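Local coordinates for protein purine nucleoside phosphorylase (Schistosoma mansoni, PDB 5KO5) that probably catalyses the reversible phosphorolysis of purine nucleosides to the free base and ribose 1-phosphate, and is seen with cytosine bound in what is probably its nucleoside pocket, at residues A12-D17 / N54-P59; R47-Y52 / V67-L72. One frame throughout, in Å; residues are numbered along the deposited sequence. Where two conformers were deposited one is given.

Both contacts use the chain that runs from strand 47-51 into the loop before strand 69-75. Contact 2 pairs that strand with its antiparallel neighbour through regular backbone hydrogen bonds, whereas contact 1 lays the loop against helix 9-23 by van der Waals packing. The two meet where I55 and F58 of the loop touch I50 and L70 of the strands; the centres of the two contacts lie about 13 Å apart. The same helix also covers the sheet face of I50, L70 and L72. Each contact has a buried side, with A15 and I55 in contact 1 and I50, L70 and L72 in contact 2, and an outer side, at M14 and R47.

Contact 1: A12-D17 / N54-P59; sequences ASMAAD and NIPNFP
M14 reaches out from helix 9-23 and crosses both P56 and N57 at about a right angle. M14 CB lies 3.7 Å from N57 ND2. With CG anti to the backbone N (chi1 -176°), M14 CG comes 3.8 Å from P56 CB. The chain stays extended beyond it: M14 SD faces N57 ND2 at 4.0 Å, with P56 CB close by on the same side. M14 CE ends 4.1 Å from P56 CB. This is the exposed margin of the contact.

A15, one residue further along the helix, is buried and does its work with a single methyl. A15 CB sits 3.2 Å from the carbonyl oxygen P56 O. The same methyl touches I55 CG2 and meets the F58 ring at its edge, near the ring plane. The loop can present these groups together because I55 to F58 form a type II beta turn, closed by F58 N to I55 O at 3.2 Å, with N57 at positive phi (74°). I55 CD1 lies over the centre of one face of F58. Outside the two segments, V104 of helix 95-108 packs on A15. Segments 12-17 and 54-59 thus meet by van der Waals packing, without a hydrogen bond or ion pair between them: apolar side chains touch one another, a carbonyl oxygen and the amide nitrogen N57 ND2, which is held by N11 O of the same helix.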
loop_
_atom_site.group_PDB
_atom_site.type_symbol
_atom_site.label_atom_id
_atom_site.label_comp_id
_atom_site.label_asym_id
_atom_site.label_seq_id
_atom_site.Cartn_x
_atom_site.Cartn_y
_atom_site.Cartn_z
ATOM N N ALA A 12 -21.149 -17.422 5.080
ATOM C CA ALA A 12 -20.743 -18.346 4.027
ATOM C C ALA A 12 -21.610 -19.599 4.040
ATOM O O ALA A 12 -21.930 -20.148 2.976
ATOM C CB ALA A 12 -19.262 -18.705 4.171
ATOM N N SER A 13 -22.016 -20.060 5.233
ATOM C CA SER A 13 -22.882 -21.237 5.335
ATOM C C SER A 13 -24.238 -20.984 4.691
ATOM O O SER A 13 -24.802 -21.863 4.036
ATOM C CB SER A 13 -23.085 -21.624 6.804
ATOM O OG SER A 13 -21.905 -22.114 7.420
ATOM N N MET A 14 -24.783 -19.783 4.886
ATOM C CA MET A 14 -26.087 -19.477 4.309
ATOM C C MET A 14 -26.022 -19.483 2.786
ATOM O O MET A 14 -26.938 -19.985 2.119
ATOM C CB MET A 14 -26.600 -18.137 4.831
ATOM C CG MET A 14 -28.002 -17.808 4.344
ATOM S SD MET A 14 -28.694 -16.321 5.083
ATOM C CE MET A 14 -30.373 -16.396 4.460
ATOM N N ALA A 15 -24.937 -18.949 2.222
ATOM C CA ALA A 15 -24.750 -19.000 0.777
ATOM C C ALA A 15 -24.579 -20.434 0.292
ATOM O O ALA A 15 -25.165 -20.826 -0.725
ATOM C CB ALA A 15 -23.545 -18.145 0.375
ATOM N N ALA A 16 -23.781 -21.233 1.004
ATOM C CA ALA A 16 -23.561 -22.610 0.573
ATOM C C ALA A 16 -24.843 -23.431 0.660
ATOM O O ALA A 16 -25.116 -24.262 -0.218
ATOM C CB ALA A 16 -22.420 -23.239 1.376
ATOM N N ASP A 17 -25.657 -23.198 1.695
ATOM C CA ASP A 17 -26.937 -23.895 1.817
ATOM C C ASP A 17 -27.823 -23.635 0.605
ATOM O O ASP A 17 -28.436 -24.562 0.058
ATOM C CB ASP A 17 -27.658 -23.447 3.086
ATOM C CG ASP A 17 -27.074 -24.057 4.337
ATOM O OD1 ASP A 17 -26.277 -25.011 4.220
ATOM O OD2 ASP A 17 -27.424 -23.587 5.440
ATOM N N ASN A 54 -28.706 -13.867 -6.890
ATOM C CA ASN A 54 -29.660 -14.765 -6.247
ATOM C C ASN A 54 -29.116 -15.438 -4.990
ATOM O O ASN A 54 -29.905 -16.029 -4.244
ATOM C CB ASN A 54 -30.126 -15.863 -7.222
ATOM C CG ASN A 54 -30.939 -15.319 -8.381
ATOM O OD1 ASN A 54 -31.480 -14.217 -8.313
ATOM N ND2 ASN A 54 -31.034 -16.102 -9.454
ATOM N N ILE A 55 -27.814 -15.377 -4.731
ATOM C CA ILE A 55 -27.191 -16.156 -3.665
ATOM C C ILE A 55 -27.148 -15.295 -2.406
ATOM O O ILE A 55 -26.562 -14.199 -2.446
ATOM C CB ILE A 55 -25.785 -16.625 -4.044
ATOM C CG1 ILE A 55 -25.812 -17.409 -5.363
ATOM C CG2 ILE A 55 -25.191 -17.477 -2.909
ATOM C CD1 ILE A 55 -24.413 -17.688 -5.886
ATOM N N PRO A 56 -27.703 -15.754 -1.287
ATOM C CA PRO A 56 -27.615 -14.978 -0.043
ATOM C C PRO A 56 -26.175 -14.641 0.307
ATOM O O PRO A 56 -25.286 -15.495 0.268
ATOM C CB PRO A 56 -28.233 -15.913 1.002
ATOM C CG PRO A 56 -29.106 -16.831 0.233
ATOM C CD PRO A 56 -28.448 -17.013 -1.109
ATOM N N ASN A 57 -25.942 -13.369 0.613
ATOM C CA ASN A 57 -24.683 -12.820 1.092
ATOM C C ASN A 57 -23.611 -12.700 0.020
ATOM O O ASN A 57 -22.492 -12.307 0.358
ATOM C CB ASN A 57 -24.095 -13.569 2.302
ATOM C CG ASN A 57 -25.056 -13.621 3.455
ATOM O OD1 ASN A 57 -25.716 -12.627 3.767
ATOM N ND2 ASN A 57 -25.178 -14.787 4.078
ATOM N N PHE A 58 -23.889 -13.023 -1.241
ATOM C CA PHE A 58 -22.879 -12.807 -2.260
ATOM C C PHE A 58 -22.722 -11.311 -2.515
ATOM O O PHE A 58 -23.672 -10.543 -2.355
ATOM C CB PHE A 58 -23.229 -13.539 -3.557
ATOM C CG PHE A 58 -22.353 -14.736 -3.816
ATOM C CD1 PHE A 58 -22.269 -15.758 -2.884
ATOM C CD2 PHE A 58 -21.593 -14.828 -4.973
ATOM C CE1 PHE A 58 -21.460 -16.865 -3.101
ATOM C CE2 PHE A 58 -20.774 -15.931 -5.198
ATOM C CZ PHE A 58 -20.708 -16.949 -4.262
ATOM N N PRO A 59 -21.520 -10.874 -2.887
ATOM C CA PRO A 59 -21.281 -9.439 -3.104
ATOM C C PRO A 59 -22.094 -8.865 -4.256
ATOM O O PRO A 59 -22.305 -9.514 -5.283
ATOM C CB PRO A 59 -19.776 -9.366 -3.395
ATOM C CG PRO A 59 -19.356 -10.768 -3.694
ATOM C CD PRO A 59 -20.292 -11.677 -2.976
#

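Contact 2: R47-Y52 / V67-L72; sequences RKVIPY and VGNLVL
Y52 lies flat over the backbone of G68 and N69, and this is the tight end of the contact. G68 C and N69 N both stand over the centre of one ring face, and G68 CA makes a CH-pi contact 3.8 Å from the Y52 ring centroid. G68, with no side chain, lets the ring lie directly on its backbone. Y52 CG, anti to the carbonyl carbon (chi1 -66°), comes against G68 O. Y52 N donates a nearly straight bond to G68 O, 2.8 Å long at 173°, while Y52 OH is held by G85 O.

From here 47-51 and 69-72 run as antiparallel neighbours in the mixed sheet of the phosphorylase superfamily domain, and strand 78-84 flanks 69-75 on its other edge. I50 and L70 form a hydrogen-bonded pair, with I50 N to L70 O at 2.7 Å; K48 and L72 form the next. On that sheet face I50 CD1 meets L72 CD1 at 3.8 Å, beneath helix 9-23.

On the other face N69 OD1 packs 3.1 Å from P51 CA, and ND2 bonds to Q84. Packing is looser toward R47: V49 CG1 stays 4.4 Å from V71 CG2. V49 CG2 sits over one face of the exposed R47 guanidinium, toward its rim, and R47 NH2 makes a weak hydrogen bond to I41 O.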
loop_
_atom_site.group_PDB
_atom_site.type_symbol
_atom_site.label_atom_id
_atom_site.label_comp_id
_atom_site.label_asym_id
_atom_site.label_seq_id
_atom_site.Cartn_x
_atom_site.Cartn_y
_atom_site.Cartn_z
ATOM N N ARG A 47 -24.818 -28.625 -16.338
ATOM C CA ARG A 47 -24.432 -27.467 -15.559
ATOM C C ARG A 47 -25.638 -26.756 -14.961
ATOM O O ARG A 47 -26.764 -26.829 -15.459
ATOM C CB ARG A 47 -23.592 -26.504 -16.389
ATOM C CG ARG A 47 -24.342 -25.808 -17.487
ATOM C CD ARG A 47 -23.423 -24.813 -18.147
ATOM N NE ARG A 47 -24.160 -23.741 -18.799
ATOM C CZ ARG A 47 -23.633 -22.557 -19.083
ATOM N NH1 ARG A 47 -24.367 -21.628 -19.679
ATOM N NH2 ARG A 47 -22.371 -22.301 -18.760
ATOM N N LYS A 48 -25.373 -26.060 -13.863
ATOM C CA LYS A 48 -26.360 -25.254 -13.163
ATOM C C LYS A 48 -25.765 -23.866 -13.001
ATOM O O LYS A 48 -24.695 -23.715 -12.401
ATOM C CB LYS A 48 -26.669 -25.861 -11.793
ATOM C CG LYS A 48 -27.659 -25.060 -10.981
ATOM C CD LYS A 48 -28.989 -24.954 -11.705
ATOM C CE LYS A 48 -29.865 -23.892 -11.074
ATOM N NZ LYS A 48 -31.187 -23.769 -11.747
ATOM N N VAL A 49 -26.443 -22.864 -13.547
ATOM C CA VAL A 49 -25.983 -21.480 -13.525
ATOM C C VAL A 49 -26.747 -20.746 -12.431
ATOM O O VAL A 49 -27.981 -20.687 -12.458
ATOM C CB VAL A 49 -26.198 -20.807 -14.889
ATOM C CG1 VAL A 49 -25.661 -19.388 -14.866
ATOM C CG2 VAL A 49 -25.538 -21.620 -15.995
ATOM N N ILE A 50 -26.017 -20.182 -11.472
ATOM C CA ILE A 50 -26.635 -19.486 -10.347
ATOM C C ILE A 50 -26.157 -18.038 -10.323
ATOM O O ILE A 50 -25.003 -17.781 -9.953
ATOM C CB ILE A 50 -26.297 -20.185 -9.021
ATOM C CG1 ILE A 50 -26.619 -21.680 -9.096
ATOM C CG2 ILE A 50 -27.044 -19.530 -7.875
ATOM C CD1 ILE A 50 -26.281 -22.435 -7.823
ATOM N N PRO A 51 -26.999 -17.066 -10.681
ATOM C CA PRO A 51 -26.562 -15.662 -10.629
ATOM C C PRO A 51 -26.142 -15.270 -9.218
ATOM O O PRO A 51 -26.803 -15.625 -8.238
ATOM C CB PRO A 51 -27.809 -14.889 -11.080
ATOM C CG PRO A 51 -28.595 -15.877 -11.899
ATOM C CD PRO A 51 -28.354 -17.210 -11.251
ATOM N N TYR A 52 -25.021 -14.541 -9.120
ATOM C CA TYR A 52 -24.563 -14.062 -7.815
ATOM C C TYR A 52 -25.689 -13.342 -7.089
ATOM O O TYR A 52 -25.855 -13.480 -5.872
ATOM C CB TYR A 52 -23.398 -13.076 -7.970
ATOM C CG TYR A 52 -22.095 -13.604 -8.530
ATOM C CD1 TYR A 52 -21.797 -14.961 -8.539
ATOM C CD2 TYR A 52 -21.149 -12.718 -9.050
ATOM C CE1 TYR A 52 -20.587 -15.421 -9.058
ATOM C CE2 TYR A 52 -19.950 -13.169 -9.566
ATOM C CZ TYR A 52 -19.679 -14.520 -9.576
ATOM O OH TYR A 52 -18.486 -14.961 -10.100
ATOM N N VAL A 67 -21.147 -9.985 -16.396
ATOM C CA VAL A 67 -21.678 -11.262 -15.926
ATOM C C VAL A 67 -21.251 -11.541 -14.487
ATOM O O VAL A 67 -20.167 -11.142 -14.037
ATOM C CB VAL A 67 -21.271 -12.399 -16.883
ATOM C CG1 VAL A 67 -19.768 -12.643 -16.822
ATOM C CG2 VAL A 67 -22.055 -13.675 -16.582
ATOM N N GLY A 68 -22.118 -12.235 -13.754
ATOM C CA GLY A 68 -21.818 -12.640 -12.394
ATOM C C GLY A 68 -22.598 -13.875 -11.992
ATOM O O GLY A 68 -23.681 -13.768 -11.406
ATOM N N ASN A 69 -22.071 -15.059 -12.321
ATOM C CA ASN A 69 -22.747 -16.324 -12.071
ATOM C C ASN A 69 -21.776 -17.307 -11.444
ATOM O O ASN A 69 -20.585 -17.307 -11.765
ATOM C CB ASN A 69 -23.211 -16.981 -13.375
ATOM C CG ASN A 69 -24.278 -16.191 -14.094
ATOM O OD1 ASN A 69 -25.232 -15.703 -13.482
ATOM N ND2 ASN A 69 -24.134 -16.075 -15.405
ATOM N N LEU A 70 -22.293 -18.138 -10.546
ATOM C CA LEU A 70 -21.619 -19.359 -10.133
ATOM C C LEU A 70 -22.148 -20.490 -11.005
ATOM O O LEU A 70 -23.363 -20.648 -11.146
ATOM C CB LEU A 70 -21.949 -19.651 -8.672
ATOM C CG LEU A 70 -20.859 -20.236 -7.782
ATOM C CD1 LEU A 70 -19.655 -19.301 -7.716
ATOM C CD2 LEU A 70 -21.423 -20.485 -6.390
ATOM N N VAL A 71 -21.245 -21.263 -11.601
ATOM C CA VAL A 71 -21.619 -22.351 -12.501
ATOM C C VAL A 71 -21.085 -23.655 -11.924
ATOM O O VAL A 71 -19.879 -23.784 -11.679
ATOM C CB VAL A 71 -21.093 -22.115 -13.926
ATOM C CG1 VAL A 71 -21.588 -23.207 -14.867
ATOM C CG2 VAL A 71 -21.508 -20.732 -14.424
ATOM N N LEU A 72 -21.978 -24.617 -11.698
ATOM C CA LEU A 72 -21.608 -25.913 -11.154
ATOM C C LEU A 72 -21.957 -27.008 -12.148
ATOM O O LEU A 72 -22.958 -26.923 -12.866
ATOM C CB LEU A 72 -22.334 -26.201 -9.832
ATOM C CG LEU A 72 -21.963 -25.268 -8.677
ATOM C CD1 LEU A 72 -22.958 -24.127 -8.556
ATOM C CD2 LEU A 72 -21.857 -26.045 -7.379
#